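Local coordinates for putative iron-regulated protein A (Parabacteroides distasonis ATCC 8503, PDB 4ECG) that binds calcium ions and, as an imelysin-like member of the M75 peptidase family, is probably an iron-regulated metal-binding protein, at residues A[248-253]-A[286-291]; A[91-96]-A[240-245]; A[134-137]-A[142-145]. One frame throughout, in Å; residues are numbered along the deposited sequence.

Contact 1 (A[248-253]-A[286-291]). With CA (calcium ion), chain H.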
loop_
_atom_site.group_PDB
_atom_site.type_symbol
_atom_site.label_atom_id
_atom_site.label_comp_id
_atom_site.label_asym_id
_atom_site.label_seq_id
_atom_site.Cartn_x
_atom_site.Cartn_y
_atom_site.Cartn_z
ATOM N N SER A 248 -13.694 2.763 1.912
ATOM C CA SER A 248 -14.700 1.682 2.092
ATOM C C SER A 248 -14.266 0.457 2.834
ATOM O O SER A 248 -15.092 -0.140 3.429
ATOM C CB SER A 248 -15.207 1.116 0.755
ATOM O OG SER A 248 -15.570 2.163 -0.056
ATOM N N ALA A 249 -13.018 0.034 2.730
ATOM C CA ALA A 249 -12.558 -1.201 3.380
ATOM C C ALA A 249 -11.746 -0.951 4.636
ATOM O O ALA A 249 -12.109 -1.442 5.689
ATOM C CB ALA A 249 -11.743 -2.067 2.409
ATOM N N LYS A 250 -10.618 -0.246 4.530
ATOM C CA LYS A 250 -9.653 -0.243 5.628
ATOM C C LYS A 250 -10.201 0.534 6.844
ATOM O O LYS A 250 -9.953 0.139 7.996
ATOM C CB LYS A 250 -8.308 0.350 5.201
ATOM C CG LYS A 250 -7.642 -0.291 4.006
ATOM C CD LYS A 250 -6.214 0.197 3.830
ATOM C CE LYS A 250 -5.494 -0.542 2.691
ATOM N NZ LYS A 250 -4.042 -0.140 2.714
ATOM N N ILE A 251 -10.921 1.627 6.575
ATOM C CA ILE A 251 -11.492 2.446 7.617
ATOM C C ILE A 251 -12.908 1.945 7.945
ATOM O O ILE A 251 -13.213 1.666 9.120
ATOM C CB ILE A 251 -11.474 3.962 7.281
ATOM C CG1 ILE A 251 -10.039 4.518 7.304
ATOM C CG2 ILE A 251 -12.281 4.743 8.319
ATOM C CD1 ILE A 251 -9.838 5.862 6.607
ATOM N N THR A 252 -13.741 1.748 6.927
ATOM C CA THR A 252 -15.187 1.493 7.147
ATOM C C THR A 252 -15.407 0.143 7.797
ATOM O O THR A 252 -16.176 0.055 8.751
ATOM C CB THR A 252 -16.056 1.729 5.874
ATOM O OG1 THR A 252 -15.951 3.114 5.502
ATOM C CG2 THR A 252 -17.547 1.414 6.094
ATOM N N ASP A 253 -14.674 -0.877 7.365
ATOM C CA ASP A 253 -15.023 -2.261 7.738
ATOM C C ASP A 253 -14.772 -2.565 9.229
ATOM O O ASP A 253 -15.597 -3.261 9.860
ATOM C CB ASP A 253 -14.360 -3.350 6.822
ATOM C CG ASP A 253 -14.978 -3.438 5.372
ATOM O OD1 ASP A 253 -16.048 -2.801 5.091
ATOM O OD2 ASP A 253 -14.370 -4.176 4.510
ATOM N N ASP A 286 -0.761 5.736 9.878
ATOM C CA ASP A 286 0.382 6.022 8.968
ATOM C C ASP A 286 0.182 5.271 7.628
ATOM O O ASP A 286 0.387 5.836 6.541
ATOM C CB ASP A 286 1.757 5.604 9.563
ATOM C CG ASP A 286 2.289 6.574 10.599
ATOM O OD1 ASP A 286 2.240 7.797 10.375
ATOM O OD2 ASP A 286 2.793 6.084 11.634
ATOM N N ASP A 287 -0.248 4.013 7.695
ATOM C CA ASP A 287 -0.513 3.258 6.461
ATOM C C ASP A 287 -1.522 3.996 5.601
ATOM O O ASP A 287 -1.274 4.251 4.424
ATOM C CB ASP A 287 -1.043 1.866 6.747
ATOM C CG ASP A 287 0.002 0.915 7.415
ATOM O OD1 ASP A 287 1.211 1.247 7.508
ATOM O OD2 ASP A 287 -0.430 -0.177 7.843
ATOM N N TYR A 288 -2.652 4.379 6.194
ATOM C CA TYR A 288 -3.727 4.932 5.385
ATOM C C TYR A 288 -3.333 6.255 4.743
ATOM O O TYR A 288 -3.594 6.472 3.563
ATOM C CB TYR A 288 -5.030 5.087 6.151
ATOM C CG TYR A 288 -5.506 3.898 6.992
ATOM C CD1 TYR A 288 -5.241 2.598 6.642
ATOM C CD2 TYR A 288 -6.250 4.117 8.125
ATOM C CE1 TYR A 288 -5.686 1.526 7.415
ATOM C CE2 TYR A 288 -6.713 3.060 8.896
ATOM C CZ TYR A 288 -6.399 1.769 8.548
ATOM O OH TYR A 288 -6.808 0.757 9.371
ATOM N N LYS A 289 -2.711 7.134 5.525
ATOM C CA LYS A 289 -2.101 8.345 5.023
ATOM C C LYS A 289 -1.119 8.027 3.903
ATOM O O LYS A 289 -1.105 8.726 2.863
ATOM C CB LYS A 289 -1.375 9.130 6.166
ATOM C CG LYS A 289 -0.565 10.342 5.720
ATOM C CD LYS A 289 0.620 10.634 6.644
ATOM C CE LYS A 289 1.840 9.812 6.265
ATOM N NZ LYS A 289 2.914 9.934 7.273
ATOM N N ASN A 290 -0.274 7.004 4.102
ATOM C CA ASN A 290 0.733 6.729 3.061
ATOM C C ASN A 290 0.076 6.232 1.759
ATOM O O ASN A 290 0.522 6.604 0.673
ATOM C CB ASN A 290 1.833 5.803 3.559
ATOM C CG ASN A 290 2.864 6.537 4.414
ATOM O OD1 ASN A 290 3.316 7.647 4.055
ATOM N ND2 ASN A 290 3.309 5.882 5.506
ATOM N N ASN A 291 -0.980 5.433 1.876
ATOM C CA ASN A 291 -1.767 5.074 0.717
ATOM C C ASN A 291 -2.311 6.282 -0.090
ATOM O O ASN A 291 -2.416 6.238 -1.323
ATOM C CB ASN A 291 -2.975 4.270 1.130
ATOM C CG ASN A 291 -2.650 2.922 1.737
ATOM O OD1 ASN A 291 -3.449 2.407 2.531
ATOM N ND2 ASN A 291 -1.503 2.333 1.366
HETATM CA CA CA H . -16.872 -1.988 2.787
HETATM O O HOH W 1 -7.666 -1.670 8.460
HETATM O O HOH W 2 -17.954 -1.210 0.727
HETATM O O HOH W 3 -15.275 -3.188 0.893
HETATM O O HOH W 4 -17.483 -4.393 2.641
#
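With CG set beside its backbone N (chi1 -56°) and the remaining chain extended, Lys-250 reaches across to helix 286-291, where the matching first torsion of Asn-291 turns its amide to meet it. The two side chains come from opposite directions, and Lys-250 NZ donates to Asn-291 OD1 at 2.6 Å, tilted 30° from the carbonyl plane. The other amide end is also used, since Asn-291 ND2 hydrogen-bonds Glu-89 O; the two bonds should fix the amide's rotation.

Tyr-288 makes the other contacts, against Lys-250 and Ile-251. Its CE1 lies 3.6 Å from Lys-250 CB, while its CD2 lies 3.9 Å from Ile-251 CG1, so an aliphatic stem and a branched side chain both approach the ring obliquely. One water donates to Lys-250 O at 3.0 Å and hydrogen-bonds Tyr-288 OH at 2.7 Å, joining the buried phenol to the opposite backbone.

Away from this interface, Ser-248 O and Asp-253 OD1 bind a calcium ion, each at 2.6 Å, with three waters. The paired segments belong to helices 239-259 and 284-300, roughly antiparallel here, inclined at 148° with axes 11.4 Å apart; helix 355-377 packs on Ile-251, helix 324-343 on Tyr-288.

Contact 2 (A[91-96]-A[240-245]). With CA (calcium ion), chain F.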
loop_
_atom_site.group_PDB
_atom_site.type_symbol
_atom_site.label_atom_id
_atom_site.label_comp_id
_atom_site.label_asym_id
_atom_site.label_seq_id
_atom_site.Cartn_x
_atom_site.Cartn_y
_atom_site.Cartn_z
ATOM N N SER A 91 3.031 2.820 -2.295
ATOM C CA SER A 91 3.036 2.226 -3.628
ATOM C C SER A 91 1.722 1.599 -3.994
ATOM O O SER A 91 1.600 1.015 -5.073
ATOM C CB SER A 91 4.151 1.186 -3.742
ATOM O OG SER A 91 3.746 -0.048 -3.212
ATOM N N GLU A 92 0.722 1.745 -3.134
ATOM C CA GLU A 92 -0.557 1.091 -3.362
ATOM C C GLU A 92 -1.421 1.770 -4.417
ATOM O O GLU A 92 -2.461 1.193 -4.804
ATOM C CB GLU A 92 -1.326 0.845 -2.061
ATOM C CG GLU A 92 -0.693 -0.284 -1.224
ATOM C CD GLU A 92 -1.609 -0.921 -0.169
ATOM O OE1 GLU A 92 -2.843 -0.999 -0.379
ATOM O OE2 GLU A 92 -1.054 -1.390 0.865
ATOM N N ALA A 93 -1.003 2.944 -4.910
ATOM C CA ALA A 93 -1.723 3.576 -6.043
ATOM C C ALA A 93 -1.313 2.923 -7.361
ATOM O O ALA A 93 -1.929 3.189 -8.392
ATOM C CB ALA A 93 -1.489 5.090 -6.104
ATOM N N PHE A 94 -0.280 2.067 -7.311
ATOM C CA PHE A 94 0.161 1.336 -8.472
ATOM C C PHE A 94 0.494 -0.153 -8.200
ATOM O O PHE A 94 1.629 -0.623 -8.354
ATOM C CB PHE A 94 1.319 2.068 -9.159
ATOM C CG PHE A 94 2.375 2.590 -8.240
ATOM C CD1 PHE A 94 2.245 3.821 -7.651
ATOM C CD2 PHE A 94 3.527 1.874 -8.010
ATOM C CE1 PHE A 94 3.270 4.342 -6.846
ATOM C CE2 PHE A 94 4.517 2.369 -7.214
ATOM C CZ PHE A 94 4.400 3.612 -6.629
ATOM N N LEU A 95 -0.544 -0.891 -7.823
ATOM C CA LEU A 95 -0.434 -2.324 -7.581
ATOM C C LEU A 95 -0.568 -3.079 -8.893
ATOM O O LEU A 95 -0.379 -4.310 -8.930
ATOM C CB LEU A 95 -1.519 -2.800 -6.620
ATOM C CG LEU A 95 -1.245 -2.470 -5.166
ATOM C CD1 LEU A 95 -2.564 -2.639 -4.424
ATOM C CD2 LEU A 95 -0.108 -3.370 -4.644
ATOM N N PHE A 96 -0.896 -2.367 -9.967
ATOM C CA PHE A 96 -0.871 -2.998 -11.295
ATOM C C PHE A 96 0.531 -3.406 -11.646
ATOM O O PHE A 96 1.470 -2.925 -11.049
ATOM C CB PHE A 96 -1.461 -2.124 -12.390
ATOM C CG PHE A 96 -0.931 -0.745 -12.434
ATOM C CD1 PHE A 96 0.223 -0.457 -13.111
ATOM C CD2 PHE A 96 -1.618 0.302 -11.810
ATOM C CE1 PHE A 96 0.688 0.858 -13.209
ATOM C CE2 PHE A 96 -1.147 1.611 -11.865
ATOM C CZ PHE A 96 0.003 1.895 -12.581
ATOM N N ALA A 240 -7.670 5.141 -8.246
ATOM C CA ALA A 240 -9.038 5.077 -7.717
ATOM C C ALA A 240 -9.265 3.818 -6.897
ATOM O O ALA A 240 -10.090 3.792 -6.007
ATOM C CB ALA A 240 -10.074 5.219 -8.823
ATOM N N GLY A 241 -8.495 2.778 -7.149
ATOM C CA GLY A 241 -8.630 1.546 -6.356
ATOM C C GLY A 241 -8.289 1.815 -4.919
ATOM O O GLY A 241 -9.037 1.402 -3.994
ATOM N N ILE A 242 -7.146 2.486 -4.719
ATOM C CA ILE A 242 -6.644 2.707 -3.348
ATOM C C ILE A 242 -7.453 3.766 -2.575
ATOM O O ILE A 242 -7.768 3.527 -1.383
ATOM C CB ILE A 242 -5.134 2.971 -3.293
ATOM C CG1 ILE A 242 -4.645 2.862 -1.838
ATOM C CG2 ILE A 242 -4.778 4.330 -3.866
ATOM C CD1 ILE A 242 -4.853 1.508 -1.162
ATOM N N SER A 243 -7.872 4.871 -3.235
ATOM C CA SER A 243 -8.811 5.799 -2.576
ATOM C C SER A 243 -10.058 5.083 -2.090
ATOM O O SER A 243 -10.528 5.285 -0.962
ATOM C CB SER A 243 -9.196 6.970 -3.475
ATOM O OG SER A 243 -9.862 6.570 -4.646
ATOM N N ASN A 244 -10.614 4.241 -2.951
ATOM C CA ASN A 244 -11.832 3.549 -2.603
ATOM C C ASN A 244 -11.621 2.511 -1.513
ATOM O O ASN A 244 -12.500 2.298 -0.679
ATOM C CB ASN A 244 -12.391 2.921 -3.847
ATOM C CG ASN A 244 -13.659 2.194 -3.593
ATOM O OD1 ASN A 244 -14.642 2.800 -3.240
ATOM N ND2 ASN A 244 -13.630 0.873 -3.725
ATOM N N GLU A 245 -10.476 1.838 -1.538
ATOM C CA GLU A 245 -10.152 0.790 -0.559
ATOM C C GLU A 245 -9.885 1.374 0.829
ATOM O O GLU A 245 -10.348 0.829 1.845
ATOM C CB GLU A 245 -8.948 -0.020 -1.070
ATOM C CG GLU A 245 -8.257 -0.991 -0.098
ATOM C CD GLU A 245 -8.908 -2.372 0.037
ATOM O OE1 GLU A 245 -10.019 -2.570 -0.548
ATOM O OE2 GLU A 245 -8.282 -3.261 0.733
HETATM CA CA CA F . -1.871 -3.129 2.830
#
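Ile-242 projects from its helix into the bend at Glu-92 and Ala-93, and these three residues account for nearly all of the 139 Å² buried between the segments. Its two branches divide the work. CG1, anti to the backbone N (chi1 -167°), carries CD1 across the Glu-92 stem, 3.7 Å from Glu-92 CB and 3.3 Å from Glu-92 OE1. The other branch, CG2, meets the following residue, lying 3.8 Å from Ala-93 CA and 4.1 Å from Ala-93 CB. Between the branches, Ile-242 CB sits 3.5 Å from Glu-92 O. The isoleucine thus packs on a backbone bend, on the Glu-92 stem and, through CD1, on a carboxylate oxygen; no hydrogen bond crosses the interface.

The bend is the link between helices 71-89 and 98-101, set against helix 239-259 within the largely helical imelysin fold, and it presents a metal ligand. Glu-92 crosses Ile-242 at about a right angle, and its extended chain runs past CD1, OE1 still touching it, while Glu-92 OE2 binds a calcium ion that Asp-109 also coordinates. Putting an alanine at Ile-242 would probably open a gap beside the Glu-92 stem and Ala-93, leaving the carboxylate-bearing chain freer to shift. Asn-291 and Ile-295 of helix 284-300 also touch Ile-242, while Ser-294 OG of that helix hydrogen-bonds Ala-93 N. Elsewhere on the bend, Phe-94 points away from helix 240-245 and makes edge-to-face ring contacts with Phe-39 and Tyr-48 of helix 29-68.

Contact 3 (A[134-137]-A[142-145]). With CA (calcium ion), chain G.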
loop_
_atom_site.group_PDB
_atom_site.type_symbol
_atom_site.label_atom_id
_atom_site.label_comp_id
_atom_site.label_asym_id
_atom_site.label_seq_id
_atom_site.Cartn_x
_atom_site.Cartn_y
_atom_site.Cartn_z
ATOM N N VAL A 134 1.007 -18.285 -3.231
ATOM C CA VAL A 134 -0.231 -17.704 -2.770
ATOM C C VAL A 134 -1.419 -18.578 -3.216
ATOM O O VAL A 134 -1.515 -18.941 -4.356
ATOM C CB VAL A 134 -0.444 -16.275 -3.292
ATOM C CG1 VAL A 134 -1.915 -15.826 -3.001
ATOM C CG2 VAL A 134 0.602 -15.341 -2.677
ATOM N N ASP A 135 -2.302 -18.907 -2.288
ATOM C CA ASP A 135 -3.536 -19.577 -2.588
ATOM C C ASP A 135 -4.707 -18.979 -1.778
ATOM O O ASP A 135 -4.926 -19.331 -0.610
ATOM C CB ASP A 135 -3.361 -21.056 -2.271
ATOM C CG ASP A 135 -4.508 -21.901 -2.786
ATOM O OD1 ASP A 135 -5.457 -21.324 -3.412
ATOM O OD2 ASP A 135 -4.440 -23.126 -2.538
ATOM N N GLU A 136 -5.483 -18.125 -2.428
ATOM C CA GLU A 136 -6.384 -17.220 -1.743
ATOM C C GLU A 136 -7.621 -17.888 -1.200
ATOM O O GLU A 136 -8.249 -17.335 -0.312
ATOM C CB GLU A 136 -6.807 -16.086 -2.674
ATOM C CG GLU A 136 -5.681 -15.094 -3.001
ATOM C CD GLU A 136 -5.610 -13.874 -2.066
ATOM O OE1 GLU A 136 -5.740 -14.039 -0.829
ATOM O OE2 GLU A 136 -5.391 -12.746 -2.590
ATOM N N ASP A 137 -7.970 -19.072 -1.720
ATOM C CA ASP A 137 -9.164 -19.792 -1.263
ATOM C C ASP A 137 -8.948 -21.001 -0.337
ATOM O O ASP A 137 -9.865 -21.787 -0.189
ATOM C CB ASP A 137 -10.011 -20.218 -2.466
ATOM C CG ASP A 137 -9.314 -21.240 -3.374
ATOM O OD1 ASP A 137 -8.370 -21.952 -2.940
ATOM O OD2 ASP A 137 -9.748 -21.325 -4.539
ATOM N N PRO A 142 -0.581 -20.347 2.292
ATOM C CA PRO A 142 0.663 -19.854 2.833
ATOM C C PRO A 142 0.727 -18.371 3.048
ATOM O O PRO A 142 1.344 -17.937 3.997
ATOM C CB PRO A 142 1.697 -20.267 1.785
ATOM C CG PRO A 142 1.115 -21.496 1.132
ATOM C CD PRO A 142 -0.376 -21.296 1.178
ATOM N N GLN A 143 0.081 -17.586 2.197
ATOM C CA GLN A 143 0.137 -16.141 2.320
ATOM C C GLN A 143 -0.344 -15.633 3.665
ATOM O O GLN A 143 0.093 -14.603 4.098
ATOM C CB GLN A 143 -0.655 -15.464 1.187
ATOM C CG GLN A 143 -2.167 -15.559 1.235
ATOM C CD GLN A 143 -2.639 -16.908 0.816
ATOM O OE1 GLN A 143 -1.832 -17.757 0.438
ATOM N NE2 GLN A 143 -3.930 -17.126 0.874
ATOM N N ASN A 144 -1.253 -16.362 4.306
ATOM C CA ASN A 144 -1.876 -15.945 5.548
ATOM C C ASN A 144 -1.036 -16.410 6.746
ATOM O O ASN A 144 -1.417 -16.210 7.885
ATOM C CB ASN A 144 -3.291 -16.537 5.701
ATOM C CG ASN A 144 -4.244 -16.141 4.583
ATOM O OD1 ASN A 144 -4.139 -15.059 3.999
ATOM N ND2 ASN A 144 -5.201 -17.040 4.291
ATOM N N LEU A 145 0.101 -17.026 6.481
ATOM C CA LEU A 145 1.046 -17.427 7.509
ATOM C C LEU A 145 2.381 -16.677 7.398
ATOM O O LEU A 145 3.352 -17.037 8.062
ATOM C CB LEU A 145 1.284 -18.935 7.355
ATOM C CG LEU A 145 0.069 -19.875 7.461
ATOM C CD1 LEU A 145 0.417 -21.266 6.868
ATOM C CD2 LEU A 145 -0.412 -19.948 8.901
HETATM CA CA CA G . -6.597 -23.214 -4.959
HETATM O O HOH W 5 -7.175 -24.425 -2.902
HETATM O O HOH W 6 -7.232 -21.223 -5.636
#
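Asp-135 O accepts the shortest hydrogen bond between the segments, from Gln-143 NE2 at 2.8 Å, and the same amide returns a second bond by accepting Asp-135 N at Gln-143 OE1, 3.0 Å away. The N-H...acceptor angles are 156° and 166°, so both are fairly straight at the hydrogen. At the acceptors the donors stand above the carbonyl planes, 72° out of plane in the case of Asp-135 O. One side-chain amide thus reads both backbone polar groups of a single residue, which should hold the amide's rotation and tie the two ends of the loop together.

The glutamine reaches this position folded: CG lies between the backbone N and the carbonyl carbon, and the chain bends again at chi2. Val-134 packs across it, its CG1 3.9 Å from Gln-143 OE1.

While its backbone is held this way, the Asp-135 side chain leads off to a calcium ion, bound by OD1 at 2.7 Å. Asp-137, also assigned to this site, stands farther off, its OD1 3.0 Å from the ion. Two waters bind the metal, and one of them donates to both Asp-135 OD2 and Asp-137 OD1. The paired segments occupy the loop between helices 115-124 and 147-155, with Val-134 resting on helix 104-109 and Leu-145 on helix 115-124.

Overall arrangement
Contacts 1 and 2 form one buried core, their centres 11 Å apart and both built on helix 239-259. They touch directly: Asn-291 ND2 lies 3.6 Å from Glu-92 CD, and Lys-250 NZ lies 3.4 Å from Glu-92 OE1, a weak, long ion pair. Contact 3 stands some 21 to 22 Å from both, centre to centre, partly buried, and closes a short loop within the chain running between the segments of contact 2. Chemistry follows place: helix-helix packing with one direct hydrogen bond in contact 1, van der Waals packing of one isoleucine on a loop and a calcium-binding glutamate in contact 2, side-chain-to-backbone hydrogen bonds in contact 3. Each includes at least one calcium ligand, at a different ion.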